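Local coordinates for protein aprataxin and PNK-like factor (Homo sapiens, PDB 5W7W) that acts as a histone chaperone and scaffold in DNA single- and double-strand break repair, its FHA domain, the part described here, mediating interaction with XRCC1 and XRCC4, at residues F8-R13 with V19-G24; P32-T37 with Y99-L104; I47-V50 with L55-K58. All coordinates share one frame; numbering follows the deposited sequence. Where two conformers were deposited one is given.

Contact 1 (F8-R13 with V19-G24); sequences FELQPR and VALAPG. With FMT (formic acid), chain C.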
# COMPACT_ATOMS: atom_id res chain seq x y z
N PHE A 8 6.50 7.93 -5.83
CA PHE A 8 6.39 6.55 -5.39
C PHE A 8 5.50 5.80 -6.36
O PHE A 8 4.52 6.36 -6.87
CB PHE A 8 5.78 6.45 -4.01
CG PHE A 8 6.66 6.97 -2.94
CD1 PHE A 8 7.62 6.16 -2.37
CD2 PHE A 8 6.55 8.27 -2.51
CE1 PHE A 8 8.46 6.63 -1.38
CE2 PHE A 8 7.39 8.75 -1.50
CZ PHE A 8 8.35 7.94 -0.96
N GLU A 9 5.82 4.55 -6.58
CA GLU A 9 4.95 3.64 -7.31
C GLU A 9 4.80 2.35 -6.53
O GLU A 9 5.70 1.94 -5.78
CB GLU A 9 5.51 3.31 -8.70
CG GLU A 9 5.42 4.47 -9.66
CD GLU A 9 5.98 4.19 -11.05
OE1 GLU A 9 6.52 3.09 -11.28
OE2 GLU A 9 5.89 5.10 -11.90
N LEU A 10 3.65 1.71 -6.71
CA LEU A 10 3.35 0.42 -6.12
C LEU A 10 3.52 -0.66 -7.18
O LEU A 10 2.96 -0.56 -8.27
CB LEU A 10 1.90 0.37 -5.62
CG LEU A 10 1.47 1.50 -4.68
CD1 LEU A 10 0.03 1.24 -4.29
CD2 LEU A 10 2.37 1.59 -3.47
N GLN A 11 4.29 -1.68 -6.85
CA GLN A 11 4.58 -2.77 -7.78
C GLN A 11 3.94 -4.05 -7.28
O GLN A 11 4.37 -4.58 -6.25
CB GLN A 11 6.09 -2.94 -7.89
CG GLN A 11 6.51 -4.12 -8.75
CD GLN A 11 7.96 -4.06 -9.09
OE1 GLN A 11 8.33 -3.44 -10.10
NE2 GLN A 11 8.81 -4.66 -8.26
N PRO A 12 2.94 -4.61 -7.98
CA PRO A 12 2.30 -5.83 -7.48
C PRO A 12 3.27 -7.00 -7.49
O PRO A 12 3.95 -7.27 -8.49
CB PRO A 12 1.13 -6.04 -8.45
CG PRO A 12 1.48 -5.28 -9.65
CD PRO A 12 2.31 -4.11 -9.21
N ARG A 13 3.35 -7.70 -6.36
CA ARG A 13 4.30 -8.80 -6.24
C ARG A 13 3.94 -9.96 -7.14
O ARG A 13 4.83 -10.75 -7.50
CB ARG A 13 4.34 -9.27 -4.79
CG ARG A 13 5.32 -10.44 -4.55
CD ARG A 13 5.24 -10.99 -3.13
NE ARG A 13 5.83 -10.05 -2.18
CZ ARG A 13 6.03 -10.30 -0.90
NH1 ARG A 13 5.67 -11.46 -0.38
NH2 ARG A 13 6.57 -9.36 -0.13
N VAL A 19 1.53 1.05 -10.18
CA VAL A 19 0.51 2.07 -9.93
C VAL A 19 1.20 3.27 -9.30
O VAL A 19 1.79 3.16 -8.22
CB VAL A 19 -0.62 1.53 -9.04
CG1 VAL A 19 -1.65 2.63 -8.73
CG2 VAL A 19 -1.27 0.31 -9.70
N ALA A 20 1.10 4.42 -9.94
CA ALA A 20 1.73 5.62 -9.42
C ALA A 20 0.84 6.29 -8.39
O ALA A 20 -0.39 6.26 -8.47
CB ALA A 20 2.04 6.60 -10.54
N LEU A 21 1.49 6.89 -7.39
CA LEU A 21 0.80 7.64 -6.35
C LEU A 21 1.05 9.14 -6.49
O LEU A 21 2.18 9.57 -6.77
CB LEU A 21 1.28 7.21 -4.97
CG LEU A 21 1.06 5.74 -4.65
CD1 LEU A 21 1.71 5.44 -3.31
CD2 LEU A 21 -0.40 5.41 -4.60
N ALA A 22 0.03 9.92 -6.24
CA ALA A 22 0.14 11.38 -6.21
C ALA A 22 0.48 11.86 -4.81
O ALA A 22 0.34 11.11 -3.84
CB ALA A 22 -1.19 12.00 -6.65
N PRO A 23 0.91 13.11 -4.66
CA PRO A 23 1.11 13.66 -3.31
C PRO A 23 -0.19 13.68 -2.53
O PRO A 23 -1.28 13.79 -3.10
CB PRO A 23 1.63 15.08 -3.58
CG PRO A 23 2.18 15.03 -4.97
CD PRO A 23 1.26 14.08 -5.71
N GLY A 24 -0.07 13.61 -1.22
CA GLY A 24 -1.21 13.68 -0.34
C GLY A 24 -1.77 12.30 -0.04
O GLY A 24 -1.08 11.29 -0.15
C FMT C . 8.62 -7.92 -6.66
O1 FMT C . 9.05 -8.82 -5.94
O2 FMT C . 8.61 -6.76 -6.28
O HOH W 1 4.32 8.76 -8.56

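Contact 2 (P32-T37 with Y99-L104); sequences PLLGIT and YIFRIL. With FMT (formic acid), chain C; FMT (formic acid), chain D.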
# COMPACT_ATOMS: atom_id res chain seq x y z
N PRO A 32 -11.03 0.66 -8.92
CA PRO A 32 -10.24 0.69 -10.16
C PRO A 32 -8.79 1.10 -9.98
O PRO A 32 -7.97 0.78 -10.86
CB PRO A 32 -11.00 1.70 -11.04
CG PRO A 32 -11.69 2.57 -10.07
CD PRO A 32 -12.11 1.66 -8.94
N LEU A 33 -8.42 1.78 -8.89
CA LEU A 33 -7.05 2.25 -8.76
C LEU A 33 -6.07 1.08 -8.79
O LEU A 33 -5.10 1.09 -9.54
CB LEU A 33 -6.86 3.06 -7.47
CG LEU A 33 -5.43 3.51 -7.17
CD1 LEU A 33 -4.90 4.47 -8.23
CD2 LEU A 33 -5.35 4.13 -5.78
N LEU A 34 -6.32 0.07 -7.96
CA LEU A 34 -5.47 -1.11 -7.91
C LEU A 34 -6.04 -2.27 -8.71
O LEU A 34 -5.37 -3.29 -8.86
CB LEU A 34 -5.27 -1.55 -6.45
CG LEU A 34 -4.70 -0.48 -5.51
CD1 LEU A 34 -4.54 -1.01 -4.09
CD2 LEU A 34 -3.38 0.02 -6.03
N GLY A 35 -7.26 -2.12 -9.24
CA GLY A 35 -7.86 -3.18 -10.02
C GLY A 35 -8.38 -4.33 -9.20
O GLY A 35 -8.37 -5.48 -9.65
N ILE A 36 -8.84 -4.07 -7.98
CA ILE A 36 -9.28 -5.10 -7.06
C ILE A 36 -10.80 -5.12 -7.03
O ILE A 36 -11.44 -4.10 -6.78
CB ILE A 36 -8.71 -4.84 -5.66
CG1 ILE A 36 -7.19 -4.93 -5.68
CG2 ILE A 36 -9.31 -5.81 -4.65
CD1 ILE A 36 -6.54 -4.49 -4.38
N THR A 37 -11.39 -6.28 -7.32
CA THR A 37 -12.82 -6.51 -7.14
C THR A 37 -12.89 -7.75 -6.27
O THR A 37 -12.62 -8.86 -6.74
CB THR A 37 -13.55 -6.73 -8.47
OG1 THR A 37 -13.41 -5.57 -9.30
CG2 THR A 37 -15.05 -6.99 -8.24
N TYR A 99 -2.73 -9.36 -3.03
CA TYR A 99 -2.71 -7.91 -3.14
C TYR A 99 -1.53 -7.31 -2.36
O TYR A 99 -1.69 -6.43 -1.50
CB TYR A 99 -4.05 -7.29 -2.71
CG TYR A 99 -5.25 -7.95 -3.35
CD1 TYR A 99 -5.38 -7.99 -4.73
CD2 TYR A 99 -6.24 -8.53 -2.59
CE1 TYR A 99 -6.48 -8.59 -5.33
CE2 TYR A 99 -7.34 -9.13 -3.18
CZ TYR A 99 -7.45 -9.16 -4.54
OH TYR A 99 -8.55 -9.77 -5.14
N ILE A 100 -0.35 -7.83 -2.66
CA ILE A 100 0.92 -7.44 -2.07
C ILE A 100 1.61 -6.49 -3.04
O ILE A 100 1.63 -6.74 -4.26
CB ILE A 100 1.81 -8.68 -1.80
CG1 ILE A 100 1.04 -9.79 -1.06
CG2 ILE A 100 3.05 -8.29 -1.03
CD1 ILE A 100 1.68 -11.17 -1.15
N PHE A 101 2.18 -5.41 -2.52
CA PHE A 101 2.85 -4.40 -3.33
C PHE A 101 4.19 -4.03 -2.72
O PHE A 101 4.27 -3.79 -1.52
CB PHE A 101 2.00 -3.14 -3.40
CG PHE A 101 0.68 -3.36 -4.06
CD1 PHE A 101 0.52 -3.22 -5.44
CD2 PHE A 101 -0.42 -3.73 -3.32
CE1 PHE A 101 -0.71 -3.43 -6.04
CE2 PHE A 101 -1.64 -3.97 -3.93
CZ PHE A 101 -1.78 -3.82 -5.29
N ARG A 102 5.21 -3.95 -3.56
CA ARG A 102 6.50 -3.40 -3.19
C ARG A 102 6.50 -1.91 -3.50
O ARG A 102 5.93 -1.46 -4.50
CB ARG A 102 7.62 -4.10 -3.96
CG ARG A 102 8.98 -3.66 -3.48
CD ARG A 102 10.14 -4.34 -4.18
NE ARG A 102 10.06 -5.80 -4.14
CZ ARG A 102 10.55 -6.56 -3.16
NH1 ARG A 102 11.16 -6.03 -2.12
NH2 ARG A 102 10.43 -7.88 -3.20
N ILE A 103 7.15 -1.14 -2.64
CA ILE A 103 7.28 0.30 -2.82
C ILE A 103 8.53 0.60 -3.63
O ILE A 103 9.63 0.19 -3.25
CB ILE A 103 7.37 0.99 -1.45
CG1 ILE A 103 6.17 0.66 -0.57
CG2 ILE A 103 7.53 2.48 -1.60
CD1 ILE A 103 4.82 0.76 -1.21
N LEU A 104 8.37 1.36 -4.70
CA LEU A 104 9.49 1.85 -5.48
C LEU A 104 9.51 3.38 -5.46
O LEU A 104 8.47 4.02 -5.59
CB LEU A 104 9.35 1.39 -6.94
CG LEU A 104 9.42 -0.13 -7.15
CD1 LEU A 104 9.23 -0.44 -8.61
CD2 LEU A 104 10.70 -0.72 -6.64
C FMT C . 8.62 -7.92 -6.66
O1 FMT C . 9.05 -8.82 -5.94
O2 FMT C . 8.61 -6.76 -6.28
C FMT D . -3.04 -10.16 -6.46
O1 FMT D . -3.88 -10.82 -7.08
O2 FMT D . -2.26 -10.68 -5.67
O HOH W 2 -9.56 -8.56 -7.49

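Contact 3 (I47-V50 with L55-K58); sequences ILEV and LRIK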
# COMPACT_ATOMS: atom_id res chain seq x y z
N ILE A 47 -5.37 4.14 4.03
CA ILE A 47 -4.96 5.42 3.46
C ILE A 47 -3.46 5.38 3.24
O ILE A 47 -2.71 5.06 4.17
CB ILE A 47 -5.34 6.59 4.37
CG1 ILE A 47 -6.84 6.55 4.70
CG2 ILE A 47 -4.95 7.92 3.72
CD1 ILE A 47 -7.32 7.67 5.56
N LEU A 48 -3.02 5.71 2.03
CA LEU A 48 -1.61 5.98 1.77
C LEU A 48 -1.42 7.48 1.73
O LEU A 48 -2.27 8.19 1.19
CB LEU A 48 -1.19 5.41 0.42
CG LEU A 48 -1.26 3.91 0.30
CD1 LEU A 48 -0.88 3.46 -1.09
CD2 LEU A 48 -0.36 3.24 1.29
N GLU A 49 -0.33 7.97 2.31
CA GLU A 49 -0.01 9.38 2.22
C GLU A 49 1.42 9.56 1.75
O GLU A 49 2.34 9.00 2.35
CB GLU A 49 -0.18 10.08 3.56
CG GLU A 49 -0.08 11.60 3.42
CD GLU A 49 0.54 12.27 4.60
OE1 GLU A 49 1.65 11.88 5.01
OE2 GLU A 49 -0.09 13.22 5.10
N VAL A 50 1.59 10.40 0.72
CA VAL A 50 2.88 10.85 0.23
C VAL A 50 3.08 12.28 0.70
O VAL A 50 2.26 13.17 0.39
CB VAL A 50 2.92 10.78 -1.31
CG1 VAL A 50 4.21 11.38 -1.83
CG2 VAL A 50 2.76 9.33 -1.78
N LEU A 55 6.41 7.88 2.26
CA LEU A 55 5.12 7.23 2.09
C LEU A 55 4.76 6.52 3.39
O LEU A 55 5.60 5.79 3.93
CB LEU A 55 5.24 6.20 0.95
CG LEU A 55 4.02 5.29 0.75
CD1 LEU A 55 2.83 6.10 0.29
CD2 LEU A 55 4.34 4.18 -0.26
N ARG A 56 3.54 6.73 3.88
CA ARG A 56 3.06 5.99 5.05
C ARG A 56 1.66 5.45 4.77
O ARG A 56 0.93 5.97 3.93
CB ARG A 56 3.09 6.84 6.34
CG ARG A 56 2.47 8.22 6.21
CD ARG A 56 2.43 8.97 7.52
NE ARG A 56 1.83 10.28 7.35
CZ ARG A 56 1.36 11.04 8.33
NH1 ARG A 56 1.44 10.66 9.59
NH2 ARG A 56 0.81 12.21 8.02
N ILE A 57 1.32 4.38 5.48
CA ILE A 57 0.03 3.70 5.36
C ILE A 57 -0.65 3.69 6.72
O ILE A 57 -0.02 3.45 7.75
CB ILE A 57 0.20 2.26 4.82
CG1 ILE A 57 -1.17 1.61 4.61
CG2 ILE A 57 1.04 1.37 5.75
CD1 ILE A 57 -1.13 0.34 3.81
N LYS A 58 -1.96 3.94 6.71
CA LYS A 58 -2.80 3.82 7.90
C LYS A 58 -3.91 2.83 7.60
O LYS A 58 -4.78 3.10 6.74
CB LYS A 58 -3.41 5.17 8.28
CG LYS A 58 -4.25 5.12 9.56
CD LYS A 58 -4.67 6.49 10.07
CE LYS A 58 -5.42 7.26 9.04
NZ LYS A 58 -6.02 8.52 9.63

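Contact 1 (F8-R13 with V19-G24)
Leu10 and Val19 pair through their backbones in the N-terminal beta hairpin of the FHA domain, where strands 8-12 and 19-21 run antiparallel at 153° with axes 4.6 Å apart. The evidence for this register is a reciprocal pair of bonds: Leu10 N donates to Val19 O at 2.8 Å, and Val19 N returns a bond to Leu10 O at 2.9 Å. Glu9 faces Ala20 as a non-hydrogen-bonded pair, their CA atoms drawn in to 4.3 Å. Further along, Leu21 N reaches Phe8 O at 3.1 Å.

The apolar contacts lie on the face carrying Phe8, Leu10, Val19 and Leu21. Leu10 and Leu21 meet by their methyl ends at about a right angle, CD2 of Leu10 lying 3.9 Å from CD1 of Leu21; in both, CG stands beside the backbone N (chi1 -52° in Leu10). Strand 46-51 of the other sheet covers both leucines through Leu48. The opposite face carries Glu9, whose CG rests against CA and CB of Ala20 while Arg18 touches the same side chain.

Polar atoms at the Phe8 end share a water, which donates to Phe8 O and to Leu21 O, 2.9 Å from each. Phe8 O therefore accepts two bonds, one from this water and one from Leu21 N.

Contact 2 (P32-T37 with Y99-L104)
Ile36 and Tyr99 bring the backbones no nearer than 8.2 Å between their CA atoms, and no direct hydrogen bond joins 32-37 to 99-104; side chains and one water pack this FHA-domain loop, between strands 24-28 and 46-51, against the start of strand 100-105. The loop has a G1 beta bulge, in which Gly35, at positive phi, and Ile36 both face Gly31. In the second segment the chain turns a corner at Tyr99.

Ile36 lies over one face of the Tyr99 ring. Its CG2 sits 4.1 Å from the centroid of that ring and 21° off the normal, a CH-pi contact displaced toward the CZ and CE1 rim. Ile36 CG1 lies beside the CD1-CE1 bond, 3.7 Å from Tyr99 CD1, and Ile36 CD1 reaches on to CG at the other end. The branch makes this spread possible: CG2 stands opposite the backbone N, whereas CG1 lies beside that N (chi1 -64°). Next to this pair, Leu34 CD1 touches Phe101 at CZ, 4.1 Å away, and almost equally at CE2, coming obliquely to the ring; Ile28 touches Leu34 and Leu10 touches Phe101.

The phenol end is polar. A water donates to Tyr99 OH at 2.8 Å and accepts from Thr37 N at 2.9 Å, while Asp38 OD2 is a further hydrogen-bond partner of the hydroxyl. Tyr99 N donates to O2 of a formic acid molecule at 3.0 Å; a second formic acid takes bonds on its O2 from Arg102 NE and Gln11 NE2, both ligands probably coming from the crystallisation liquor.

The chemistry thus divides along one ring: one face is covered by Ile36, while the hydroxyl joins the Thr37 backbone through water and bonds to Asp38. Together these contacts would limit both the tilt and the sliding of the ring relative to the loop.

Contact 3 (I47-V50 with L55-K58)
Glu49 and Arg56 lie side by side across a hydrogen-bonded antiparallel pair, and the arginine can be followed outward from the strand. Its CB leaves on the face shared with Ile47, Glu49 and Lys58. CG takes the crowded position between the backbone N and the carbonyl carbon (chi1 49°), close to Glu49 O and OE1, and from there the chain is extended through CD to NE. Arg56 CD passes 3.9 Å from Glu49 OE1. Arg56 NE then bonds to Glu49 OE1 at 2.8 Å; that oxygen lies near the guanidinium plane, although NE stands 58° out of the carboxylate plane. NH2 adds weak bonds to OE1 and OE2 of Glu49, completing a salt bridge whose two flat groups are turned 50° apart. Trp83 has a cation-pi contact with Arg56 and also touches Glu49, Ile47 and Lys58.

The backbone evidence is regular. Glu49 N donates to Arg56 O at 2.9 Å and Arg56 N to Glu49 O at 3.0 Å; Ile47 and Lys58 exchange a similar pair. The strand axes come within 4.7 Å.

The other face is aliphatic and buried. Leu48 CD2 packs on Ile57 CB at 3.7 Å, and Leu55 CD1 lies 3.8 Å from Val50 CG2. Leu21 of the N-terminal hairpin touches Val50 and Leu55 from the facing sheet.

Leu48, Val50, Leu55 and Ile57 thus point to the interior, while the charged residues, together with Ile47, take the other face, as expected of an antiparallel hairpin, 46-51 with 54-59, in one sheet of the FHA beta sandwich.

Contact 1 and the strand of contact 2 lie in one antiparallel sheet, in which strands 8-12 and 100-105 are neighbours joined by backbone bonds such as Gln11 N to Arg102 O; the two contact centres are about 8 Å apart. Contact 3 belongs to the second sheet, about 10 Å from contact 1 and 14 Å from contact 2 between centres. Gly24 N probably bonds to Val50 O where the chain leaves contact 1 and enters the second sheet, and Ile103 CD1 packs on Leu55 CD2 across the two layers. Along the chain contact 1 closes first, while contact 3 is nested within the loop that contact 2 closes. The FHA sandwich thereby combines local hairpins with a long-range closure near its C-terminal strand.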